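Long-range contacts in hypothetical protein (Pseudomonas aeruginosa, PDB 2H9F), which probably isomerises methylaconitate, as a member of the PrpF family of isomerases: residues G17-G22 / C105-T110; A173-E178 / R379-L384. All blocks are in the same frame, centred on the assembly; numbering follows the deposited sequence.

Interaction 1: G17-G22 / C105-T110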
ATOM      1  N   GLY A  17      -1.118 -11.450   8.915  1.00 29.18           N
ATOM      2  CA  GLY A  17      -1.383 -11.877  10.301  1.00 31.12           C
ATOM      3  C   GLY A  17      -2.418 -10.932  10.846  1.00 30.74           C
ATOM      4  O   GLY A  17      -2.162  -9.733  11.030  1.00 29.79           O
ATOM      5  N   GLY A  18      -3.599 -11.457  11.078  1.00 31.63           N
ATOM      6  CA  GLY A  18      -4.712 -10.617  11.460  1.00 33.28           C
ATOM      7  C   GLY A  18      -4.941  -9.551  10.403  1.00 32.39           C
ATOM      8  O   GLY A  18      -5.134  -9.876   9.250  1.00 29.48           O
ATOM      9  N   THR A  19      -4.928  -8.275  10.811  1.00 29.04           N
ATOM     10  CA  THR A  19      -5.249  -7.168   9.894  1.00 30.71           C
ATOM     11  C   THR A  19      -3.978  -6.380   9.493  1.00 30.76           C
ATOM     12  O   THR A  19      -4.082  -5.219   9.083  1.00 29.73           O
ATOM     13  CB  THR A  19      -6.295  -6.209  10.522  1.00 28.18           C
ATOM     14  OG1 THR A  19      -5.791  -5.773  11.787  1.00 29.35           O
ATOM     15  CG2 THR A  19      -7.633  -6.885  10.727  1.00 28.24           C
ATOM     16  N   SER A  20      -2.814  -7.039   9.585  1.00 27.01           N
ATOM     17  CA  SER A  20      -1.550  -6.525   9.139  1.00 30.10           C
ATOM     18  C   SER A  20      -0.864  -7.494   8.180  1.00 30.98           C
ATOM     19  O   SER A  20      -1.188  -8.680   8.146  1.00 31.41           O
ATOM     20  CB  SER A  20      -0.599  -6.343  10.340  1.00 31.83           C
ATOM     21  OG  SER A  20      -1.093  -5.356  11.209  1.00 36.43           O
ATOM     22  N   LYS A  21       0.097  -6.960   7.404  1.00 31.41           N
ATOM     23  CA  LYS A  21       0.996  -7.777   6.568  1.00 30.12           C
ATOM     24  C   LYS A  21       2.411  -7.548   7.087  1.00 30.64           C
ATOM     25  O   LYS A  21       2.764  -6.445   7.451  1.00 31.89           O
ATOM     26  CB  LYS A  21       0.922  -7.390   5.100  1.00 27.46           C
ATOM     27  CG  LYS A  21      -0.407  -7.735   4.474  1.00 30.30           C
ATOM     28  CD  LYS A  21      -0.407  -7.596   2.936  1.00 28.93           C
ATOM     29  CE  LYS A  21      -0.455  -6.130   2.405  1.00 29.89           C
ATOM     30  NZ  LYS A  21      -0.475  -6.095   0.939  1.00 28.89           N
ATOM     31  N   GLY A  22       3.227  -8.591   7.081  1.00 30.45           N
ATOM     32  CA  GLY A  22       4.612  -8.467   7.485  1.00 29.99           C
ATOM     33  C   GLY A  22       5.501  -9.425   6.692  1.00 31.01           C
ATOM     34  O   GLY A  22       5.029 -10.408   6.114  1.00 24.75           O
ATOM     35  N   CYS A 105       2.831  -6.296  18.093  1.00 56.13           N
ATOM     36  CA  CYS A 105       1.717  -6.378  17.193  1.00 55.34           C
ATOM     37  C   CYS A 105       0.961  -7.681  17.472  1.00 52.58           C
ATOM     38  O   CYS A 105       1.416  -8.778  17.137  1.00 51.29           O
ATOM     39  CB  CYS A 105       2.229  -6.347  15.745  1.00 55.83           C
ATOM     40  SG  CYS A 105       0.889  -6.160  14.666  1.00 55.08           S
ATOM     41  N   GLY A 106      -0.187  -7.544  18.103  1.00 50.72           N
ATOM     42  CA  GLY A 106      -1.032  -8.679  18.389  1.00 49.96           C
ATOM     43  C   GLY A 106      -1.569  -9.305  17.121  1.00 48.33           C
ATOM     44  O   GLY A 106      -1.858 -10.514  17.090  1.00 48.45           O
ATOM     45  N   ASN A 107      -1.714  -8.493  16.061  1.00 47.29           N
ATOM     46  CA  ASN A 107      -2.201  -9.029  14.762  1.00 44.28           C
ATOM     47  C   ASN A 107      -1.144  -9.927  14.141  1.00 41.69           C
ATOM     48  O   ASN A 107      -1.487 -11.075  13.764  1.00 40.32           O
ATOM     49  CB  ASN A 107      -2.712  -7.929  13.820  1.00 41.63           C
ATOM     50  CG  ASN A 107      -4.114  -7.500  14.190  1.00 46.14           C
ATOM     51  OD1 ASN A 107      -5.102  -8.129  13.784  1.00 38.30           O
ATOM     52  ND2 ASN A 107      -4.215  -6.493  15.034  1.00 43.66           N
ATOM     53  N   LEU A 108       0.128  -9.455  14.129  1.00 38.78           N
ATOM     54  CA  LEU A 108       1.207 -10.282  13.587  1.00 36.96           C
ATOM     55  C   LEU A 108       1.563 -11.486  14.462  1.00 35.88           C
ATOM     56  O   LEU A 108       2.119 -12.448  13.945  1.00 34.45           O
ATOM     57  CB  LEU A 108       2.450  -9.471  13.172  1.00 38.05           C
ATOM     58  CG  LEU A 108       2.344  -8.676  11.856  1.00 36.40           C
ATOM     59  CD1 LEU A 108       3.723  -8.261  11.410  1.00 35.05           C
ATOM     60  CD2 LEU A 108       1.579  -9.358  10.675  1.00 32.26           C
ATOM     61  N   SER A 109       1.196 -11.482  15.746  1.00 34.17           N
ATOM     62  CA  SER A 109       1.267 -12.719  16.587  1.00 34.75           C
ATOM     63  C   SER A 109       0.617 -13.921  15.939  1.00 34.01           C
ATOM     64  O   SER A 109       1.131 -15.031  16.006  1.00 34.83           O
ATOM     65  CB  SER A 109       0.574 -12.482  17.932  1.00 38.23           C
ATOM     66  OG  SER A 109       1.185 -11.382  18.572  1.00 38.44           O
ATOM     67  N   THR A 110      -0.536 -13.691  15.321  1.00 30.36           N
ATOM     68  CA  THR A 110      -1.223 -14.752  14.630  1.00 33.57           C
ATOM     69  C   THR A 110      -0.267 -15.331  13.583  1.00 33.26           C
ATOM     70  O   THR A 110      -0.119 -16.531  13.515  1.00 33.68           O
ATOM     71  CB  THR A 110      -2.511 -14.250  13.972  1.00 31.32           C
ATOM     72  OG1 THR A 110      -3.119 -13.225  14.785  1.00 35.23           O
ATOM     73  CG2 THR A 110      -3.473 -15.387  13.786  1.00 33.02           C
TER

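Interaction 2: A173-E178 / R379-L384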
ATOM      1  N   ALA A 173      -8.899 -19.801   8.204  1.00 27.95           N
ATOM      2  CA  ALA A 173      -9.033 -20.685   9.345  1.00 27.90           C
ATOM      3  C   ALA A 173      -8.822 -19.880  10.607  1.00 29.31           C
ATOM      4  O   ALA A 173      -7.996 -18.949  10.649  1.00 29.81           O
ATOM      5  CB  ALA A 173      -7.992 -21.779   9.232  1.00 25.21           C
ATOM      6  N   GLU A 174      -9.547 -20.247  11.653  1.00 28.13           N
ATOM      7  CA  GLU A 174      -9.488 -19.537  12.934  1.00 28.83           C
ATOM      8  C   GLU A 174      -8.282 -19.986  13.718  1.00 27.47           C
ATOM      9  O   GLU A 174      -7.986 -21.181  13.780  1.00 29.67           O
ATOM     10  CB  GLU A 174     -10.782 -19.813  13.724  1.00 30.22           C
ATOM     11  CG  GLU A 174     -10.827 -19.134  15.043  1.00 30.51           C
ATOM     12  CD  GLU A 174     -12.141 -19.367  15.788  1.00 34.24           C
ATOM     13  OE1 GLU A 174     -12.987 -20.147  15.288  1.00 35.10           O
ATOM     14  OE2 GLU A 174     -12.362 -18.729  16.843  1.00 33.54           O
ATOM     15  N   ILE A 175      -7.537 -19.018  14.229  1.00 28.00           N
ATOM     16  CA  ILE A 175      -6.445 -19.258  15.167  1.00 27.26           C
ATOM     17  C   ILE A 175      -6.839 -18.531  16.441  1.00 28.07           C
ATOM     18  O   ILE A 175      -6.984 -17.312  16.455  1.00 29.08           O
ATOM     19  CB  ILE A 175      -5.110 -18.687  14.677  1.00 27.85           C
ATOM     20  CG1 ILE A 175      -4.688 -19.418  13.398  1.00 27.33           C
ATOM     21  CG2 ILE A 175      -4.033 -18.878  15.723  1.00 24.50           C
ATOM     22  CD1 ILE A 175      -3.511 -18.789  12.591  1.00 26.81           C
ATOM     23  N   VAL A 176      -7.027 -19.273  17.520  1.00 30.58           N
ATOM     24  CA  VAL A 176      -7.304 -18.681  18.821  1.00 28.77           C
ATOM     25  C   VAL A 176      -5.965 -18.341  19.483  1.00 27.14           C
ATOM     26  O   VAL A 176      -5.063 -19.170  19.506  1.00 27.16           O
ATOM     27  CB  VAL A 176      -8.074 -19.709  19.716  1.00 30.34           C
ATOM     28  CG1 VAL A 176      -8.224 -19.207  21.136  1.00 29.04           C
ATOM     29  CG2 VAL A 176      -9.426 -20.066  19.083  1.00 26.74           C
ATOM     30  N   LEU A 177      -5.853 -17.123  20.018  1.00 27.36           N
ATOM     31  CA  LEU A 177      -4.675 -16.677  20.717  1.00 29.65           C
ATOM     32  C   LEU A 177      -4.986 -16.482  22.176  1.00 30.21           C
ATOM     33  O   LEU A 177      -6.056 -15.964  22.490  1.00 31.55           O
ATOM     34  CB  LEU A 177      -4.196 -15.326  20.157  1.00 30.40           C
ATOM     35  CG  LEU A 177      -3.810 -15.209  18.671  1.00 30.72           C
ATOM     36  CD1 LEU A 177      -3.632 -13.732  18.293  1.00 32.25           C
ATOM     37  CD2 LEU A 177      -2.550 -16.032  18.340  1.00 27.52           C
ATOM     38  N   GLU A 178      -4.042 -16.841  23.055  1.00 31.18           N
ATOM     39  CA  GLU A 178      -4.130 -16.552  24.478  1.00 33.22           C
ATOM     40  C   GLU A 178      -2.912 -15.745  24.896  1.00 32.04           C
ATOM     41  O   GLU A 178      -1.798 -16.227  24.796  1.00 29.24           O
ATOM     42  CB  GLU A 178      -4.142 -17.820  25.365  1.00 30.97           C
ATOM     43  CG  GLU A 178      -5.019 -18.914  24.889  1.00 40.40           C
ATOM     44  CD  GLU A 178      -5.188 -20.046  25.919  1.00 40.65           C
ATOM     45  OE1 GLU A 178      -4.342 -20.216  26.808  1.00 52.61           O
ATOM     46  OE2 GLU A 178      -6.206 -20.756  25.823  1.00 61.22           O
ATOM     47  N   ARG A 379      -8.126 -14.815  15.653  1.00 30.89           N
ATOM     48  CA  ARG A 379      -7.696 -14.128  14.428  1.00 29.91           C
ATOM     49  C   ARG A 379      -7.421 -15.162  13.373  1.00 29.73           C
ATOM     50  O   ARG A 379      -7.825 -16.333  13.513  1.00 30.98           O
ATOM     51  CB  ARG A 379      -6.475 -13.263  14.763  1.00 31.11           C
ATOM     52  CG  ARG A 379      -6.883 -12.107  15.653  1.00 32.78           C
ATOM     53  CD  ARG A 379      -5.854 -11.072  15.839  1.00 46.38           C
ATOM     54  NE  ARG A 379      -6.491  -9.957  16.533  1.00 53.49           N
ATOM     55  CZ  ARG A 379      -5.906  -9.160  17.443  1.00 60.31           C
ATOM     56  NH1 ARG A 379      -4.623  -9.329  17.834  1.00 53.09           N
ATOM     57  NH2 ARG A 379      -6.643  -8.181  17.987  1.00 63.23           N
ATOM     58  N   SER A 380      -6.836 -14.737  12.264  1.00 28.54           N
ATOM     59  CA  SER A 380      -6.479 -15.672  11.209  1.00 29.32           C
ATOM     60  C   SER A 380      -5.210 -15.161  10.588  1.00 28.20           C
ATOM     61  O   SER A 380      -4.902 -14.000  10.736  1.00 29.29           O
ATOM     62  CB  SER A 380      -7.571 -15.767  10.159  1.00 29.76           C
ATOM     63  OG  SER A 380      -7.677 -14.572   9.400  1.00 28.10           O
ATOM     64  N   ALA A 381      -4.517 -16.035   9.870  1.00 31.06           N
ATOM     65  CA  ALA A 381      -3.262 -15.717   9.176  1.00 28.85           C
ATOM     66  C   ALA A 381      -3.200 -16.506   7.860  1.00 30.04           C
ATOM     67  O   ALA A 381      -3.763 -17.587   7.744  1.00 31.74           O
ATOM     68  CB  ALA A 381      -2.129 -16.082  10.006  1.00 29.41           C
ATOM     69  N   ARG A 382      -2.508 -15.974   6.862  1.00 28.98           N
ATOM     70  CA  ARG A 382      -2.156 -16.785   5.712  1.00 29.18           C
ATOM     71  C   ARG A 382      -0.906 -16.280   5.005  1.00 25.70           C
ATOM     72  O   ARG A 382      -0.581 -15.068   5.017  1.00 28.84           O
ATOM     73  CB  ARG A 382      -3.306 -16.854   4.680  1.00 30.01           C
ATOM     74  CG  ARG A 382      -3.748 -15.563   4.136  1.00 33.68           C
ATOM     75  CD  ARG A 382      -4.967 -15.734   3.143  1.00 36.20           C
ATOM     76  NE  ARG A 382      -4.490 -16.080   1.855  1.00 38.40           N
ATOM     77  CZ  ARG A 382      -4.346 -15.260   0.821  1.00 37.22           C
ATOM     78  NH1 ARG A 382      -4.708 -13.988   0.817  1.00 37.34           N
ATOM     79  NH2 ARG A 382      -3.867 -15.770  -0.288  1.00 31.94           N
ATOM     80  N   ILE A 383      -0.204 -17.225   4.386  1.00 26.75           N
ATOM     81  CA  ILE A 383       0.934 -16.911   3.549  1.00 26.24           C
ATOM     82  C   ILE A 383       0.464 -16.293   2.244  1.00 27.19           C
ATOM     83  O   ILE A 383      -0.426 -16.840   1.569  1.00 24.99           O
ATOM     84  CB  ILE A 383       1.832 -18.172   3.293  1.00 26.13           C
ATOM     85  CG1 ILE A 383       2.581 -18.541   4.583  1.00 28.17           C
ATOM     86  CG2 ILE A 383       2.861 -17.880   2.161  1.00 29.75           C
ATOM     87  CD1 ILE A 383       3.301 -19.908   4.474  1.00 28.65           C
ATOM     88  N   LEU A 384       1.054 -15.159   1.889  1.00 29.92           N
ATOM     89  CA  LEU A 384       0.730 -14.480   0.626  1.00 30.11           C
ATOM     90  C   LEU A 384       1.788 -14.806  -0.439  1.00 28.85           C
ATOM     91  O   LEU A 384       1.502 -15.031  -1.586  1.00 26.34           O
ATOM     92  CB  LEU A 384       0.681 -12.941   0.873  1.00 34.12           C
ATOM     93  CG  LEU A 384      -0.310 -12.452   1.954  1.00 33.56           C
ATOM     94  CD1 LEU A 384      -0.216 -10.961   2.199  1.00 27.85           C
ATOM     95  CD2 LEU A 384      -1.686 -12.833   1.611  1.00 27.73           C
TER
HETATM   96  O   HOH W   1      -5.708 -18.783   9.575  1.00 28.83           O

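Interaction 1: G17-G22 / C105-T110
Asn-107 turns its CG anti to its own carbonyl carbon (chi1 -80°), and this swings the amide across to the turn that holds Thr-19. Thr-19 sets OG1 between its backbone N and carbonyl carbon (chi1 55°), so the hydroxyl lies over the same amide. Thr-19 N donates to Asn-107 OD1 at 3.0 Å, with an N-H...O angle of 151°. The donor comes from above the carbonyl plane, not along a lone pair. Thr-19 OG1 lies 3.2 Å from Asn-107 OD1, a weak and unsettled bond. Gly-17 to Ser-20 form a type II' turn, and Gly-18 takes the positive phi that glycine favours. Gly-18 CA passes 3.4 Å from Asn-107 OD1. The turn joins two antiparallel strands that pack on helix 106-118, as in the diaminopimelate epimerase-like fold, where strands wrap a central helix. Leu-108 makes the apolar part of the contact. Its CD2 meets Ser-20 CB at 3.7 Å, and its CD1 lies 4.0 Å from Gly-22 CA. The helix start is N-capped by Cys-105, whose SG accepts from Leu-108 N at 3.4 Å. Lys-21 points away, and its NZ bonds His-58 O of the second subunit.

Interaction 2: A173-E178 / R379-L384
Ile-175 lays its CD1 methyl against the CB of Ala-381, 4.0 Å away. Its CG1 stands anti to the carbonyl carbon (chi1 -64°), and this sends the CD1 branch past the paired backbones toward Ala-381. Beneath the side chains, strands 175-180 and 369-386 meet as an antiparallel pair in the strand layer around helix 106-118. The pair is Ile-175 with Arg-379, a hydrogen-bonded pair with two bonds. Ile-175 N donates to Arg-379 O at 2.8 Å, and Arg-379 N donates back to Ile-175 O at 2.9 Å. Both bonds are nearly straight. Both side chains lie on the same face of the sheet, where Thr-110 of the helix packs on them. Leu-177 packs beside the arginine. Its CD1 runs 4.2 Å from CD of Arg-379, so the contact uses the aliphatic part of the extended arginine.

The touching parts, 173-177 and 379-381, run 121° apart. On the Ala-173 side the chains separate, while Leu-177 goes on to bond the backbone of Met-377. Ala-173 O does not reach Ala-381 N directly. A water accepts from Ala-381 N at 3.0 Å and appears to donate to Ala-173 O, though that second distance is unusually short and the bond is doubtful. The same carbonyl oxygen of Ala-173 lies 3.2 Å from Ser-380 CB. Ser-380 OG is hydrogen-bonded by Arg-16, and Glu-174, whose CB leads away from strand 369-386, bonds Ser-378 OG through OE2. Farther along, residues 382-384 leave strand 175-180 and reach the second subunit, where Arg-382 makes a salt bridge with Asp-60 of that subunit. Within the strand, Leu-384 CD2 sits 3.3 Å above one face of the Arg-382 guanidinium, offset toward its rim.

From the N terminus, strand 7-17 turns back into strand 20-26. Interaction 1 closes a loop of 82 residues when the start of helix 106-118 returns to that turn. Interaction 2 opens later, at 173-178, and closes 200 residues on, when strand 369-386 comes back. The two loops follow in series and neither nest nor cross. In space they adjoin, with centres 9 Å apart. Gly-18 N probably bonds Ser-380 O at 2.9 Å, and Gly-106 O probably accepts from Arg-379 NH1. Residues 379-384 thus tie the turn at 17-20 and the start of helix 106-118 to strand 175-180, and both interactions also touch the second subunit.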